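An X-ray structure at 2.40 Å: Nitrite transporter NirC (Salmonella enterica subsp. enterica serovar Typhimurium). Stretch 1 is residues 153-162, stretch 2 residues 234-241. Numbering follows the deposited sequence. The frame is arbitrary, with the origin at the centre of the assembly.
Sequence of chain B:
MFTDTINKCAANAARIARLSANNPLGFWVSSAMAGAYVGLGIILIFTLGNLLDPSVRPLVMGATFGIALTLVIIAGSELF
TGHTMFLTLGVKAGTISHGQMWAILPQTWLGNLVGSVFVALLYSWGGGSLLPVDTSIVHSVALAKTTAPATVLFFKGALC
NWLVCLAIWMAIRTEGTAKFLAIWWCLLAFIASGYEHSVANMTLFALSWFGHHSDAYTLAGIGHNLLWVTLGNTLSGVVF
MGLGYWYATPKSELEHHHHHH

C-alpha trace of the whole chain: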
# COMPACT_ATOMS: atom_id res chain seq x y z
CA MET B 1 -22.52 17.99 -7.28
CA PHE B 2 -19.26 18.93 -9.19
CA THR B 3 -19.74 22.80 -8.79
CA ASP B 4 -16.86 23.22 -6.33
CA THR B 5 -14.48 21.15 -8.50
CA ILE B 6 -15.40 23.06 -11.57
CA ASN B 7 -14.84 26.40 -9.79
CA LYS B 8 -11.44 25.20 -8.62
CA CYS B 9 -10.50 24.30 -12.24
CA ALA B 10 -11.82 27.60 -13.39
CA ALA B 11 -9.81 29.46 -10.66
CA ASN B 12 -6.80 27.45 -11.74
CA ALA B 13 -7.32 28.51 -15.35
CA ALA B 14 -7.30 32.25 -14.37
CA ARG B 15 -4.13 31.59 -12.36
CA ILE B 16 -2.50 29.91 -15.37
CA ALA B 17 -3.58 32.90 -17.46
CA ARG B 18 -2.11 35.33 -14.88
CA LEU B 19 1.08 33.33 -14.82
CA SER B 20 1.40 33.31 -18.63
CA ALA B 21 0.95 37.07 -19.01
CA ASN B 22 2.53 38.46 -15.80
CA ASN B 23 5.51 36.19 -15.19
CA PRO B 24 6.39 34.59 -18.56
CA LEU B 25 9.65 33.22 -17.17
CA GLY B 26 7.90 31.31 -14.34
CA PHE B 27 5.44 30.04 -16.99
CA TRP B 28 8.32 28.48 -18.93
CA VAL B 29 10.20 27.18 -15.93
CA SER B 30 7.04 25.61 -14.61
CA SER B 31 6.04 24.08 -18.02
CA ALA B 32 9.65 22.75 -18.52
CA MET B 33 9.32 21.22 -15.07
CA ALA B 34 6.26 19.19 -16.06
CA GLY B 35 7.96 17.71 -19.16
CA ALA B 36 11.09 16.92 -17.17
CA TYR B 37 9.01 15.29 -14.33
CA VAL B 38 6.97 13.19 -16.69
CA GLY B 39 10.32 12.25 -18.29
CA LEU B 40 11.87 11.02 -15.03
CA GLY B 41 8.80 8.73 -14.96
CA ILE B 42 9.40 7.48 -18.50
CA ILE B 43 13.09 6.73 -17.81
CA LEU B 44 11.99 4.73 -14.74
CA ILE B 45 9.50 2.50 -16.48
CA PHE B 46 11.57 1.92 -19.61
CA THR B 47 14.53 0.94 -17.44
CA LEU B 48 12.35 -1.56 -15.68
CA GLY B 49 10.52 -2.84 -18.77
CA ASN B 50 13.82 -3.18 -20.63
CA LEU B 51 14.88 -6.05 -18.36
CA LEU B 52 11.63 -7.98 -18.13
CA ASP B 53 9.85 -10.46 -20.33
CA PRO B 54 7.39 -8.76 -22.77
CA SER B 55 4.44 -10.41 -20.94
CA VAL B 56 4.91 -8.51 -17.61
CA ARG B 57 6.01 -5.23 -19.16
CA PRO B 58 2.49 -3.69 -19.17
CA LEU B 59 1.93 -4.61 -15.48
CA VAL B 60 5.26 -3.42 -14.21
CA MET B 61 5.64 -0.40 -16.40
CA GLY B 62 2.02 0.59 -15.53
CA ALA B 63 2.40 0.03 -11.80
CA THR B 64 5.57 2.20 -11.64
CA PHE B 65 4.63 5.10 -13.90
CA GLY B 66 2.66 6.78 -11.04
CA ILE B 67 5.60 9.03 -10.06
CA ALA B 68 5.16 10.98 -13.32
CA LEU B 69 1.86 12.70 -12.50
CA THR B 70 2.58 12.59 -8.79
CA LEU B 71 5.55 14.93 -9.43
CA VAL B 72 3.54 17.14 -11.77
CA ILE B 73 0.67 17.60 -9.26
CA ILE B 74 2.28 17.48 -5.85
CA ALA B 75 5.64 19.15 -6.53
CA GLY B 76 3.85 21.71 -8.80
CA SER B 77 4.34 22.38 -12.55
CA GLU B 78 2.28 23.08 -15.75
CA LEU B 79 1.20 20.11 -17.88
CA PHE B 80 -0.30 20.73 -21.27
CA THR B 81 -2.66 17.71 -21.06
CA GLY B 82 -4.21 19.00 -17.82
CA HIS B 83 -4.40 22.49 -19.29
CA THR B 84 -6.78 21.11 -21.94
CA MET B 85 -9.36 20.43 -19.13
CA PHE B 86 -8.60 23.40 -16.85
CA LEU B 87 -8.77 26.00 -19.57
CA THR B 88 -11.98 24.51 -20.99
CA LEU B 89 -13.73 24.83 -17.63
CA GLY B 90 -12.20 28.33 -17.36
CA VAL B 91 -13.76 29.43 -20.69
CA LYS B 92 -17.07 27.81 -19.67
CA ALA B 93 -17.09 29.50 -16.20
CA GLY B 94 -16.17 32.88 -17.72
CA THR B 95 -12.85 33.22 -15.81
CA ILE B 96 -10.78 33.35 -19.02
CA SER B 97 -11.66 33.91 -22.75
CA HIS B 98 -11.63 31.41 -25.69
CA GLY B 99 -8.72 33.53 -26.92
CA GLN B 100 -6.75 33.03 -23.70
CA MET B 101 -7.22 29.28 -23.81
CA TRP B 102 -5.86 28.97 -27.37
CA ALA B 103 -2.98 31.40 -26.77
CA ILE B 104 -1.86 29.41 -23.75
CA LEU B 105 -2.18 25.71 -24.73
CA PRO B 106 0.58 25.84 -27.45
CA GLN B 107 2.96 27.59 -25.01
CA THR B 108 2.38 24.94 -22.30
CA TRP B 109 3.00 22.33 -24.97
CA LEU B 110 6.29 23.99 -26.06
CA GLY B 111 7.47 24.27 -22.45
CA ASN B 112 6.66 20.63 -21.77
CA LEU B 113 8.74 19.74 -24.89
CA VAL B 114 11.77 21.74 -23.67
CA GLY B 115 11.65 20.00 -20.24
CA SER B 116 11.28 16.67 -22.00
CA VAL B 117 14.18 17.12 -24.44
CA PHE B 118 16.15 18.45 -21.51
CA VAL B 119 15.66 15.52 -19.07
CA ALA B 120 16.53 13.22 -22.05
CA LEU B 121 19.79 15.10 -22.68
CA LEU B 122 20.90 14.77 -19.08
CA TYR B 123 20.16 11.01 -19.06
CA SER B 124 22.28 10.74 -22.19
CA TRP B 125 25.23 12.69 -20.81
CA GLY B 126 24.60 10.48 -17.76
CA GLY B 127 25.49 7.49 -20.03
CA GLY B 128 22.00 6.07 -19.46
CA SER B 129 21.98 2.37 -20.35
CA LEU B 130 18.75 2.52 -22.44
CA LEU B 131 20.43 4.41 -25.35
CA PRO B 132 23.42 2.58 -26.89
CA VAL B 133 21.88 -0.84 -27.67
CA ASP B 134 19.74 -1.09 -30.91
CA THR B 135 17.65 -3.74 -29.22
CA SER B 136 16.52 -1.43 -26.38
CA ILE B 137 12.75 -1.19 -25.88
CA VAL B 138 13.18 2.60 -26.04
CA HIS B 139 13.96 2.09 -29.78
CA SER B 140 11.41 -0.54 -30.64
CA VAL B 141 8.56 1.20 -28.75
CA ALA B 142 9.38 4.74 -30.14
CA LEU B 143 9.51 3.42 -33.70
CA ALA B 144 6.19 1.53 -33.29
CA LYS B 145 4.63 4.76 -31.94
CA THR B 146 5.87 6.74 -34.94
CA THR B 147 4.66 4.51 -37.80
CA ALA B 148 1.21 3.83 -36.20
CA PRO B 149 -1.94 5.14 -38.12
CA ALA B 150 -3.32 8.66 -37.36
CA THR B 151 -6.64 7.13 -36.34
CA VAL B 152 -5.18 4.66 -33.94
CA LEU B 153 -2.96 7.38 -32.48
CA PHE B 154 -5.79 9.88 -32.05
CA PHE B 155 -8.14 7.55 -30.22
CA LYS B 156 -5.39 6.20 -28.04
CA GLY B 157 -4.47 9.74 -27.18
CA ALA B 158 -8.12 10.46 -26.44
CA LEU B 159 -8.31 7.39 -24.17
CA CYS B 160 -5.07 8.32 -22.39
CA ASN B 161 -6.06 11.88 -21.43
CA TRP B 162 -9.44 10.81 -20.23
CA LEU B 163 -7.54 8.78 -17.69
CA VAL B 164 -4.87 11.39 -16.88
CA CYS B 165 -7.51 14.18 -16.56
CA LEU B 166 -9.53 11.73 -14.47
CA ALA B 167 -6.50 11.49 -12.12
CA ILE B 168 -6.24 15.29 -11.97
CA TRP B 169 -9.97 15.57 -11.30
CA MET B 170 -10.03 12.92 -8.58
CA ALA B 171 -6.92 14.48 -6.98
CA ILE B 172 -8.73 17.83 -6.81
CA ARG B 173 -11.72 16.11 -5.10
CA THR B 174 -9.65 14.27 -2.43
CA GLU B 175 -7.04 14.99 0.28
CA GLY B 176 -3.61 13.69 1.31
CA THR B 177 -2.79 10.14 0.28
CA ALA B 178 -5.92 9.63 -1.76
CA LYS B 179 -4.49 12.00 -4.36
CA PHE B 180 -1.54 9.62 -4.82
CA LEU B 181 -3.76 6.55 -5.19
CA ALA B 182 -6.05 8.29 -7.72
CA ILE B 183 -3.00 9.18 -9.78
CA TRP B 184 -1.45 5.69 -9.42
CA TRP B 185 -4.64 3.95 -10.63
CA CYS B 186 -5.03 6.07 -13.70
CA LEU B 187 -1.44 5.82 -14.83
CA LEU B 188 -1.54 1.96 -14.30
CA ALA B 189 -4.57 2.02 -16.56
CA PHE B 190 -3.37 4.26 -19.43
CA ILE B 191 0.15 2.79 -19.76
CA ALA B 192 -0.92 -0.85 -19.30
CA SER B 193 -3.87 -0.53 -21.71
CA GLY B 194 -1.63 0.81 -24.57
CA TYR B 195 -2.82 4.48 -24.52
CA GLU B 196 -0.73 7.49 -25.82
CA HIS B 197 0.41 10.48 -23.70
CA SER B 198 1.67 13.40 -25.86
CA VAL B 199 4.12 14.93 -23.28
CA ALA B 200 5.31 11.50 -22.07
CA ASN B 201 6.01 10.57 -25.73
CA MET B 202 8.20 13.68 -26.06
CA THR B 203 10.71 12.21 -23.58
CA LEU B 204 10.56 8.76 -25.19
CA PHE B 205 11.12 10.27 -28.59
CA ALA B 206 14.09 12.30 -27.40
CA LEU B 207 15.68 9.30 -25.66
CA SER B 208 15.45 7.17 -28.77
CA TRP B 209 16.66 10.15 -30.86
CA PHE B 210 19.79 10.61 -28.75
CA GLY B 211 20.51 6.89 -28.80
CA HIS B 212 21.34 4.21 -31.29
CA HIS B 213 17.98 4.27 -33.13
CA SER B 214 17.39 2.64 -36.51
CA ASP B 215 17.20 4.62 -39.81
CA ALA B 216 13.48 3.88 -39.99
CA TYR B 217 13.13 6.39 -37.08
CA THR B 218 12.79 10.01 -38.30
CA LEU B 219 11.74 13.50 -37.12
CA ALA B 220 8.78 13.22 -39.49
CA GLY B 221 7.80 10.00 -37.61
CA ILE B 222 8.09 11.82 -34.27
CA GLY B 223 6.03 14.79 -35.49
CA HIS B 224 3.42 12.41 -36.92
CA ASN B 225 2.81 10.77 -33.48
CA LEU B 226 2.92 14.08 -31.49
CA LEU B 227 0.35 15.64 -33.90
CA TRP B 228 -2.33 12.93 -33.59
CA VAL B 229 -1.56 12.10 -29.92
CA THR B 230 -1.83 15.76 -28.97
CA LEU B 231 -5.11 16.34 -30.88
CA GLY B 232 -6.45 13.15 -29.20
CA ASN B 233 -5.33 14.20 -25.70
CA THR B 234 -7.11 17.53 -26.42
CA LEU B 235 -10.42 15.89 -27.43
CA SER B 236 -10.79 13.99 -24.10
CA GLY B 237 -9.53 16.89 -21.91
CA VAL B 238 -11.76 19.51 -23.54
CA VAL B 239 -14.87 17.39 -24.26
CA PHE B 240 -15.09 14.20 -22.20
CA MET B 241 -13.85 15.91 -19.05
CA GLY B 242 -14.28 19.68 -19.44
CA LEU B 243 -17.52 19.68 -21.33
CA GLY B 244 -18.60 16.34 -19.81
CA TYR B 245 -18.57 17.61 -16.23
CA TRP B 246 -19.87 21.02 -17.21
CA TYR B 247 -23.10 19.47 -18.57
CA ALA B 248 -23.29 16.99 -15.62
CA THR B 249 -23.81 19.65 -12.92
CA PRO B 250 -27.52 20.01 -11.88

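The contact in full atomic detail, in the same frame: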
# COMPACT_ATOMS: atom_id res chain seq x y z
N LEU B 153 -3.69 6.50 -33.41
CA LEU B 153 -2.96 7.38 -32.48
C LEU B 153 -3.89 8.39 -31.81
O LEU B 153 -3.79 8.65 -30.60
CB LEU B 153 -1.77 8.06 -33.15
CG LEU B 153 -0.58 7.13 -33.43
CD1 LEU B 153 0.60 7.91 -33.96
CD2 LEU B 153 -0.13 6.38 -32.18
N PHE B 154 -4.81 8.93 -32.59
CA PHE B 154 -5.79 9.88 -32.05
C PHE B 154 -6.61 9.29 -30.89
O PHE B 154 -6.67 9.83 -29.80
CB PHE B 154 -6.71 10.30 -33.17
CG PHE B 154 -7.74 11.29 -32.78
CD1 PHE B 154 -7.45 12.67 -32.85
CD2 PHE B 154 -9.02 10.86 -32.39
CE1 PHE B 154 -8.40 13.61 -32.48
CE2 PHE B 154 -9.98 11.80 -32.04
CZ PHE B 154 -9.67 13.18 -32.09
N PHE B 155 -7.22 8.14 -31.15
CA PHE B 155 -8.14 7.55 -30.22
C PHE B 155 -7.42 7.00 -28.97
O PHE B 155 -7.96 7.04 -27.84
CB PHE B 155 -9.00 6.57 -30.98
CG PHE B 155 -10.05 7.25 -31.76
CD1 PHE B 155 -11.04 7.98 -31.09
CD2 PHE B 155 -10.03 7.25 -33.15
CE1 PHE B 155 -12.03 8.66 -31.82
CE2 PHE B 155 -11.03 7.89 -33.87
CZ PHE B 155 -12.03 8.60 -33.22
N LYS B 156 -6.19 6.56 -29.16
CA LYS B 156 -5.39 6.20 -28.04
C LYS B 156 -5.00 7.39 -27.19
O LYS B 156 -4.94 7.30 -25.93
CB LYS B 156 -4.17 5.43 -28.47
CG LYS B 156 -4.41 3.96 -28.33
CD LYS B 156 -3.73 3.29 -29.46
CE LYS B 156 -2.42 2.71 -29.00
NZ LYS B 156 -2.31 1.39 -29.65
N GLY B 157 -4.73 8.49 -27.87
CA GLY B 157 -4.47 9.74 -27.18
C GLY B 157 -5.72 10.26 -26.48
O GLY B 157 -5.67 10.80 -25.36
N ALA B 158 -6.88 10.07 -27.10
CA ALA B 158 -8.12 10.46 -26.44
C ALA B 158 -8.31 9.57 -25.20
O ALA B 158 -8.55 10.10 -24.11
CB ALA B 158 -9.32 10.39 -27.40
N LEU B 159 -8.10 8.26 -25.32
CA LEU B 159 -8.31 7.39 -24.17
C LEU B 159 -7.30 7.66 -23.00
O LEU B 159 -7.64 7.63 -21.81
CB LEU B 159 -8.26 5.95 -24.62
CG LEU B 159 -9.52 5.39 -25.29
CD1 LEU B 159 -9.12 4.16 -26.09
CD2 LEU B 159 -10.65 5.05 -24.33
N CYS B 160 -6.05 7.95 -23.35
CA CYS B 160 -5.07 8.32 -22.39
C CYS B 160 -5.51 9.52 -21.51
O CYS B 160 -5.52 9.42 -20.28
CB CYS B 160 -3.73 8.62 -23.09
SG CYS B 160 -2.59 9.38 -21.92
N ASN B 161 -5.86 10.64 -22.14
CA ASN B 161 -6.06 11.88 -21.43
C ASN B 161 -7.35 11.93 -20.65
O ASN B 161 -7.49 12.69 -19.69
CB ASN B 161 -5.96 13.11 -22.35
CG ASN B 161 -5.47 14.34 -21.59
OD1 ASN B 161 -4.73 14.15 -20.66
ND2 ASN B 161 -5.89 15.59 -21.96
N TRP B 162 -8.29 11.13 -21.07
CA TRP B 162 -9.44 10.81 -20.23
C TRP B 162 -8.90 10.39 -18.90
O TRP B 162 -9.27 10.97 -17.88
CB TRP B 162 -10.26 9.68 -20.85
CG TRP B 162 -11.73 9.82 -20.50
CD1 TRP B 162 -12.29 10.67 -19.55
CD2 TRP B 162 -12.87 9.10 -21.07
NE1 TRP B 162 -13.64 10.53 -19.49
CE2 TRP B 162 -14.06 9.60 -20.37
CE3 TRP B 162 -13.02 8.15 -22.07
CZ2 TRP B 162 -15.37 9.15 -20.70
CZ3 TRP B 162 -14.33 7.69 -22.39
CH2 TRP B 162 -15.46 8.17 -21.71
N THR B 234 -6.33 16.30 -26.47
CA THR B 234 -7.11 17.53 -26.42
C THR B 234 -8.61 17.27 -26.49
O THR B 234 -9.35 17.78 -25.67
CB THR B 234 -6.69 18.49 -27.56
OG1 THR B 234 -5.27 18.68 -27.48
CG2 THR B 234 -7.39 19.83 -27.44
N LEU B 235 -9.06 16.46 -27.46
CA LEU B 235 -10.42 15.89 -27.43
C LEU B 235 -10.97 15.47 -26.04
O LEU B 235 -12.01 15.94 -25.60
CB LEU B 235 -10.57 14.70 -28.40
CG LEU B 235 -11.99 14.11 -28.37
CD1 LEU B 235 -13.02 15.18 -28.72
CD2 LEU B 235 -12.15 12.96 -29.35
N SER B 236 -10.30 14.53 -25.39
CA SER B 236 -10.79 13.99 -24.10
C SER B 236 -10.71 15.01 -22.93
O SER B 236 -11.60 15.07 -22.09
CB SER B 236 -10.11 12.67 -23.77
OG SER B 236 -8.68 12.78 -23.83
N GLY B 237 -9.68 15.86 -22.92
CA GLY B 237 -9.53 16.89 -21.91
C GLY B 237 -10.62 17.92 -22.03
O GLY B 237 -11.30 18.22 -21.07
N VAL B 238 -10.79 18.46 -23.24
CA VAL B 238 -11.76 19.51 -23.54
C VAL B 238 -13.20 18.99 -23.43
O VAL B 238 -14.04 19.61 -22.77
CB VAL B 238 -11.49 20.14 -24.94
CG1 VAL B 238 -12.58 21.14 -25.36
CG2 VAL B 238 -10.12 20.80 -24.96
N VAL B 239 -13.48 17.83 -24.04
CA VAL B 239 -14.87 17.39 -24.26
C VAL B 239 -15.33 16.38 -23.22
O VAL B 239 -16.32 16.62 -22.51
CB VAL B 239 -15.13 16.85 -25.70
CG1 VAL B 239 -16.56 16.35 -25.83
CG2 VAL B 239 -14.88 17.92 -26.76
N PHE B 240 -14.63 15.26 -23.11
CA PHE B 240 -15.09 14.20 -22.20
C PHE B 240 -15.01 14.68 -20.77
O PHE B 240 -15.86 14.30 -19.97
CB PHE B 240 -14.32 12.88 -22.29
CG PHE B 240 -14.21 12.31 -23.66
CD1 PHE B 240 -15.06 12.70 -24.71
CD2 PHE B 240 -13.25 11.31 -23.91
CE1 PHE B 240 -14.93 12.14 -25.98
CE2 PHE B 240 -13.13 10.74 -25.17
CZ PHE B 240 -13.97 11.14 -26.21
N MET B 241 -14.00 15.48 -20.43
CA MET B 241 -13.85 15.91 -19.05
C MET B 241 -14.39 17.32 -18.86
O MET B 241 -15.34 17.52 -18.11
CB MET B 241 -12.42 15.72 -18.50
CG MET B 241 -12.02 14.26 -18.31
SD MET B 241 -12.87 13.42 -16.98
CE MET B 241 -12.17 14.28 -15.56
O HOH W 1 -15.85 11.84 -18.30

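The two helical segments cross with 53° between their N-to-C directions, their axes approaching to 7.3 Å, and together bury 462 Å². Along stretch 2, T234 turns its CA-to-CB bond away from the partner helix, and the contact begins with L235. This leucine points toward stretch 1 and places CD2 3.6 Å from CE2 of F154, whose t rotamer brings the ring end nearer; the same CD2 lies 4.3 Å from CB of A158.

S236 marks the tightest point, its CA 5.0 Å from that of A158. Its side chain, in the p rotamer, fits among G157, A158, N161 and W162, and its OG donates a 2.7 Å hydrogen bond to A158 O. A small hydroxyl suits this buried pocket, pairing with a carbonyl that also accepts the backbone bond from W162 N.

G237 follows with little bulk: an ideal CB here would lie 3.0 Å from N161 ND2, a tight fit. V238 and V239 make no contact.

A wider pi-type turn spans 236-241. F240 points toward stretch 1 and directs its ring edge at the face of W162, with F240 CD2 3.6 Å from W162 CD2. A water bridges W162 NE1 and F240 O, satisfying the indole nitrogen. Finally, M241 sets SD at the indole edge, 3.8 Å from W162 CD1.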